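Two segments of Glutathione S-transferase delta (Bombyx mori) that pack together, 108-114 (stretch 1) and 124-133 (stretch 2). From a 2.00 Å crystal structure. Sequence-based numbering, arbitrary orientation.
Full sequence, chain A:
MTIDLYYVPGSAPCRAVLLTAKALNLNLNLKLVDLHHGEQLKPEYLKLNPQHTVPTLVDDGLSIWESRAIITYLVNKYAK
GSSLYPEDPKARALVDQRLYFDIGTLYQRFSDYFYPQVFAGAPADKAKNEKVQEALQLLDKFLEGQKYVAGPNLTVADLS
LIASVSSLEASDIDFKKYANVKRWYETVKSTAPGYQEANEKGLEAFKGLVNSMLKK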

ATOM      1  N   GLN A 108       4.949  -7.778  -0.616  1.00 12.39           N
ATOM      2  CA  GLN A 108       5.600  -7.754   0.686  1.00 17.77           C
ATOM      3  C   GLN A 108       6.043  -9.155   1.082  1.00 12.51           C
ATOM      4  O   GLN A 108       7.160  -9.356   1.536  1.00 13.23           O
ATOM      5  CB  GLN A 108       4.662  -7.174   1.748  1.00 14.36           C
ATOM      6  CG  GLN A 108       5.307  -7.043   3.107  1.00 20.82           C
ATOM      7  CD  GLN A 108       6.476  -6.070   3.088  1.00 30.59           C
ATOM      8  OE1 GLN A 108       6.310  -4.880   2.788  1.00 32.40           O
ATOM      9  NE2 GLN A 108       7.671  -6.578   3.387  1.00 28.18           N
ATOM     10  N   ARG A 109       5.156 -10.125   0.908  1.00 17.25           N
ATOM     11  CA  ARG A 109       5.460 -11.488   1.304  1.00 17.31           C
ATOM     12  C   ARG A 109       6.567 -12.043   0.445  1.00 14.28           C
ATOM     13  O   ARG A 109       7.467 -12.712   0.954  1.00 12.26           O
ATOM     14  CB  ARG A 109       4.208 -12.368   1.242  1.00 16.10           C
ATOM     15  CG  ARG A 109       3.265 -12.038   2.376  1.00 19.82           C
ATOM     16  CD  ARG A 109       1.954 -12.757   2.271  1.00 21.67           C
ATOM     17  NE  ARG A 109       1.098 -12.386   3.388  1.00 22.86           N
ATOM     18  CZ  ARG A 109       0.074 -13.114   3.805  1.00 23.44           C
ATOM     19  NH1 ARG A 109      -0.198 -14.257   3.202  1.00 19.44           N
ATOM     20  NH2 ARG A 109      -0.663 -12.706   4.831  1.00 22.97           N
ATOM     21  N   PHE A 110       6.502 -11.746  -0.852  1.00 12.81           N
ATOM     22  CA  PHE A 110       7.527 -12.192  -1.779  1.00  9.10           C
ATOM     23  C   PHE A 110       8.871 -11.594  -1.422  1.00  9.15           C
ATOM     24  O   PHE A 110       9.856 -12.301  -1.339  1.00 13.65           O
ATOM     25  CB  PHE A 110       7.186 -11.848  -3.233  1.00 10.10           C
ATOM     26  CG  PHE A 110       8.336 -12.086  -4.192  1.00 16.70           C
ATOM     27  CD1 PHE A 110       8.751 -13.376  -4.495  1.00 18.77           C
ATOM     28  CD2 PHE A 110       9.020 -11.014  -4.767  1.00 16.68           C
ATOM     29  CE1 PHE A 110       9.824 -13.607  -5.378  1.00 19.30           C
ATOM     30  CE2 PHE A 110      10.088 -11.233  -5.640  1.00 17.66           C
ATOM     31  CZ  PHE A 110      10.488 -12.534  -5.948  1.00 14.14           C
ATOM     32  N   SER A 111       8.892 -10.281  -1.238  1.00 11.24           N
ATOM     33  CA  SER A 111      10.072  -9.576  -0.770  1.00 13.17           C
ATOM     34  C   SER A 111      10.645 -10.242   0.487  1.00 19.08           C
ATOM     35  O   SER A 111      11.847 -10.549   0.547  1.00 17.22           O
ATOM     36  CB  SER A 111       9.712  -8.111  -0.494  1.00 16.42           C
ATOM     37  OG  SER A 111      10.832  -7.394  -0.023  1.00 27.44           O
ATOM     38  N   ASP A 112       9.789 -10.484   1.480  1.00 16.78           N
ATOM     39  CA  ASP A 112      10.239 -11.067   2.755  1.00 13.03           C
ATOM     40  C   ASP A 112      10.877 -12.435   2.573  1.00 12.47           C
ATOM     41  O   ASP A 112      11.843 -12.800   3.261  1.00 12.74           O
ATOM     42  CB  ASP A 112       9.088 -11.169   3.765  1.00 20.03           C
ATOM     43  CG  ASP A 112       8.687  -9.815   4.332  1.00 33.43           C
ATOM     44  OD1 ASP A 112       9.433  -8.831   4.118  1.00 34.44           O
ATOM     45  OD2 ASP A 112       7.628  -9.735   4.994  1.00 41.40           O
ATOM     46  N   TYR A 113      10.328 -13.191   1.633  1.00 14.31           N
ATOM     47  CA  TYR A 113      10.778 -14.546   1.376  1.00 15.28           C
ATOM     48  C   TYR A 113      12.075 -14.576   0.574  1.00 15.38           C
ATOM     49  O   TYR A 113      13.008 -15.320   0.898  1.00 15.61           O
ATOM     50  CB  TYR A 113       9.690 -15.298   0.594  1.00 16.38           C
ATOM     51  CG  TYR A 113      10.150 -16.637   0.084  1.00 19.12           C
ATOM     52  CD1 TYR A 113      10.487 -17.653   0.971  1.00 19.40           C
ATOM     53  CD2 TYR A 113      10.238 -16.894  -1.284  1.00 19.58           C
ATOM     54  CE1 TYR A 113      10.909 -18.888   0.519  1.00 16.75           C
ATOM     55  CE2 TYR A 113      10.654 -18.137  -1.747  1.00 17.99           C
ATOM     56  CZ  TYR A 113      10.986 -19.127  -0.839  1.00 18.38           C
ATOM     57  OH  TYR A 113      11.406 -20.372  -1.275  1.00 17.69           O
ATOM     58  N   PHE A 114      12.118 -13.748  -0.469  1.00 12.30           N
ATOM     59  CA  PHE A 114      13.137 -13.846  -1.519  1.00 18.75           C
ATOM     60  C   PHE A 114      14.412 -13.021  -1.315  1.00 23.19           C
ATOM     61  O   PHE A 114      15.509 -13.511  -1.562  1.00 22.69           O
ATOM     62  CB  PHE A 114      12.508 -13.502  -2.873  1.00 16.18           C
ATOM     63  CG  PHE A 114      13.329 -13.940  -4.058  1.00 18.04           C
ATOM     64  CD1 PHE A 114      13.858 -15.210  -4.116  1.00 18.09           C
ATOM     65  CD2 PHE A 114      13.559 -13.079  -5.121  1.00 20.93           C
ATOM     66  CE1 PHE A 114      14.609 -15.617  -5.213  1.00 24.96           C
ATOM     67  CE2 PHE A 114      14.302 -13.480  -6.219  1.00 21.42           C
ATOM     68  CZ  PHE A 114      14.826 -14.744  -6.263  1.00 24.23           C
ATOM     69  N   ALA A 124      16.182 -20.561   2.301  1.00 27.80           N
ATOM     70  CA  ALA A 124      14.772 -20.389   1.974  1.00 26.85           C
ATOM     71  C   ALA A 124      13.925 -20.853   3.151  1.00 33.39           C
ATOM     72  O   ALA A 124      14.040 -21.993   3.606  1.00 38.20           O
ATOM     73  CB  ALA A 124      14.413 -21.148   0.699  1.00 21.00           C
ATOM     74  N   ASP A 125      13.092 -19.950   3.657  1.00 26.54           N
ATOM     75  CA  ASP A 125      12.314 -20.199   4.859  1.00 24.35           C
ATOM     76  C   ASP A 125      10.970 -20.778   4.453  1.00 23.72           C
ATOM     77  O   ASP A 125      10.234 -20.178   3.674  1.00 22.82           O
ATOM     78  CB  ASP A 125      12.134 -18.882   5.631  1.00 30.68           C
ATOM     79  CG  ASP A 125      11.379 -19.055   6.939  1.00 34.84           C
ATOM     80  OD1 ASP A 125      10.155 -19.269   6.897  1.00 35.19           O
ATOM     81  OD2 ASP A 125      12.002 -18.940   8.012  1.00 39.28           O
ATOM     82  N   LYS A 126      10.665 -21.956   4.971  1.00 25.04           N
ATOM     83  CA  LYS A 126       9.444 -22.657   4.607  1.00 26.60           C
ATOM     84  C   LYS A 126       8.221 -21.844   4.997  1.00 20.30           C
ATOM     85  O   LYS A 126       7.263 -21.725   4.227  1.00 17.09           O
ATOM     86  CB  LYS A 126       9.404 -24.036   5.279  1.00 34.43           C
ATOM     87  CG  LYS A 126       8.125 -24.833   5.021  1.00 47.29           C
ATOM     88  CD  LYS A 126       7.972 -25.199   3.548  1.00 57.84           C
ATOM     89  CE  LYS A 126       6.956 -26.324   3.346  1.00 61.94           C
ATOM     90  NZ  LYS A 126       5.543 -25.881   3.535  1.00 58.82           N
ATOM     91  N   ALA A 127       8.246 -21.282   6.195  1.00 19.75           N
ATOM     92  CA  ALA A 127       7.114 -20.483   6.656  1.00 27.16           C
ATOM     93  C   ALA A 127       6.883 -19.246   5.769  1.00 24.41           C
ATOM     94  O   ALA A 127       5.753 -18.968   5.354  1.00 16.56           O
ATOM     95  CB  ALA A 127       7.295 -20.100   8.128  1.00 14.54           C
ATOM     96  N   LYS A 128       7.948 -18.511   5.460  1.00 18.79           N
ATOM     97  CA  LYS A 128       7.818 -17.376   4.554  1.00 16.29           C
ATOM     98  C   LYS A 128       7.364 -17.832   3.157  1.00 16.58           C
ATOM     99  O   LYS A 128       6.608 -17.129   2.492  1.00 20.71           O
ATOM    100  CB  LYS A 128       9.111 -16.564   4.498  1.00 14.82           C
ATOM    101  CG  LYS A 128       9.446 -15.847   5.799  1.00 22.11           C
ATOM    102  CD  LYS A 128      10.854 -15.243   5.753  1.00 30.80           C
ATOM    103  CE  LYS A 128      11.274 -14.635   7.093  1.00 36.99           C
ATOM    104  NZ  LYS A 128      10.296 -13.625   7.593  1.00 36.32           N
ATOM    105  N   ASN A 129       7.806 -19.015   2.725  1.00 19.45           N
ATOM    106  CA  ASN A 129       7.328 -19.593   1.466  1.00 18.87           C
ATOM    107  C   ASN A 129       5.816 -19.752   1.517  1.00 18.01           C
ATOM    108  O   ASN A 129       5.103 -19.312   0.615  1.00 15.66           O
ATOM    109  CB  ASN A 129       7.975 -20.953   1.193  1.00 23.00           C
ATOM    110  CG  ASN A 129       7.589 -21.525  -0.173  1.00 20.68           C
ATOM    111  OD1 ASN A 129       6.411 -21.782  -0.450  1.00 20.39           O
ATOM    112  ND2 ASN A 129       8.585 -21.729  -1.031  1.00 20.78           N
ATOM    113  N   GLU A 130       5.330 -20.369   2.592  1.00 15.62           N
ATOM    114  CA  GLU A 130       3.897 -20.574   2.763  1.00 17.79           C
ATOM    115  C   GLU A 130       3.082 -19.272   2.744  1.00 16.88           C
ATOM    116  O   GLU A 130       1.971 -19.234   2.215  1.00 21.61           O
ATOM    117  CB  GLU A 130       3.612 -21.391   4.029  1.00 22.17           C
ATOM    118  CG  GLU A 130       3.917 -22.874   3.856  1.00 42.11           C
ATOM    119  CD  GLU A 130       3.219 -23.480   2.638  1.00 53.59           C
ATOM    120  OE1 GLU A 130       3.881 -24.239   1.897  1.00 61.30           O
ATOM    121  OE2 GLU A 130       2.012 -23.200   2.423  1.00 50.67           O
ATOM    122  N   LYS A 131       3.636 -18.204   3.307  1.00 16.52           N
ATOM    123  CA  LYS A 131       2.944 -16.924   3.290  1.00 19.33           C
ATOM    124  C   LYS A 131       2.783 -16.436   1.845  1.00 20.72           C
ATOM    125  O   LYS A 131       1.760 -15.848   1.490  1.00 17.61           O
ATOM    126  CB  LYS A 131       3.676 -15.892   4.154  1.00 15.51           C
ATOM    127  CG  LYS A 131       3.525 -16.122   5.658  1.00 23.41           C
ATOM    128  CD  LYS A 131       2.710 -15.003   6.296  1.00 32.77           C
ATOM    129  CE  LYS A 131       2.137 -15.423   7.660  1.00 43.74           C
ATOM    130  NZ  LYS A 131       0.917 -16.287   7.547  1.00 44.12           N
ATOM    131  N   VAL A 132       3.787 -16.684   1.011  1.00 14.27           N
ATOM    132  CA  VAL A 132       3.661 -16.348  -0.402  1.00 15.60           C
ATOM    133  C   VAL A 132       2.593 -17.222  -1.079  1.00 18.84           C
ATOM    134  O   VAL A 132       1.790 -16.722  -1.867  1.00 11.20           O
ATOM    135  CB  VAL A 132       4.994 -16.493  -1.162  1.00 15.86           C
ATOM    136  CG1 VAL A 132       4.785 -16.184  -2.645  1.00 13.59           C
ATOM    137  CG2 VAL A 132       6.042 -15.577  -0.570  1.00 18.64           C
ATOM    138  N   GLN A 133       2.586 -18.520  -0.767  1.00  9.78           N
ATOM    139  CA  GLN A 133       1.572 -19.418  -1.323  1.00 17.79           C
ATOM    140  C   GLN A 133       0.177 -18.883  -0.974  1.00 14.61           C
ATOM    141  O   GLN A 133      -0.721 -18.871  -1.817  1.00 15.24           O
ATOM    142  CB  GLN A 133       1.738 -20.860  -0.803  1.00 17.26           C
ATOM    143  CG  GLN A 133       3.132 -21.477  -1.061  1.00 15.03           C
ATOM    144  CD  GLN A 133       3.439 -21.675  -2.549  1.00 13.88           C
ATOM    145  OE1 GLN A 133       2.536 -21.679  -3.388  1.00 14.89           O
ATOM    146  NE2 GLN A 133       4.724 -21.845  -2.878  1.00 16.84           N
TER
HETATM  147  O   HOH W   1       6.698 -14.358   2.916  1.00 17.51           O
HETATM  148  O   HOH W   2      12.191 -11.789   5.856  1.00 26.96           O
HETATM  149  O   HOH W   3      13.090 -16.876   3.130  1.00 15.54           O

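The two helices, 108-114 and 126-133, run nearly antiparallel: the angle between their N-to-C directions is 158° and their axes approach to 8.6 Å. The CA atoms of Tyr-113 and Lys-128 lie 5.2 Å apart, those of Arg-109 and Val-132 5.5 Å, and these two pairs set the register.

Tyr-113 has the largest area covered by the other stretch, 126 Å². Its CA-to-CB bond points sideways, and chi1 of 171° (t) with chi2 of 65° carries the ring mostly across the second helix, with a slight lean toward its N-terminal end. Here the CA of Asn-129 sits over one ring face, 4.1 Å from the centroid and 28° off the normal, a CH-pi arrangement, while Asp-125 O approaches the ring edge, 3.5 Å from Tyr-113 CE1. The same rotamer places the phenol oxygen within reach of Asn-129, whose ND2 donates to Tyr-113 OH at 3.1 Å with an angle of 147°. Asn-129 can serve this role because its t rotamer (chi1 -175°) and chi2 of -62° turn ND2 toward the tyrosine, with its amide orientation further fixed by Gln-133 NE2 donating to Asn-129 OD1 at 3.0 Å and 165°.

At the other end, Arg-109 points toward the second helix and is almost fully extended beyond chi1 (m, -73°): chi2 is 173° and chi3 -180°. This reach lets Arg-109 NH1 donate to Lys-131 O at 3.0 Å and 154°. Lys-131 CD lies over one face of the guanidinium, so the lysine contributes its aliphatic portion here; its chi2 of -113° falls between wells.

Val-132 fills the space between these two residues. With chi1 at 178° (t), its CG2 lies 3.8 Å from Tyr-113 CB and 3.5 Å from Arg-109 O, so the same methyl packs against Tyr-113 CB and lies against the carbonyl of Arg-109; the nearest side-chain carbon there, Arg-109 CB, is 4.1 Å from Val-132 CG2.

Lys-128 also points toward the first helix. Its chain is extended through chi2 (171°) and chi3 (-174°), bringing CD to 3.6 Å from Asp-112 O, before chi4 (-55°, m) bends the terminus; a weak bond joins Lys-128 NZ to water 2 at 3.2 Å, and that water donates to Asp-112 O at 2.8 Å. Water 1 bridges the backbones more directly, donating to Arg-109 O at 2.7 Å and to Lys-128 O at 2.8 Å.

Asp-125 caps the second helix: Lys-128 N donates to Asp-125 OD1 at 2.7 Å and 165°, with the aspartate in a t rotamer (chi1 -178°).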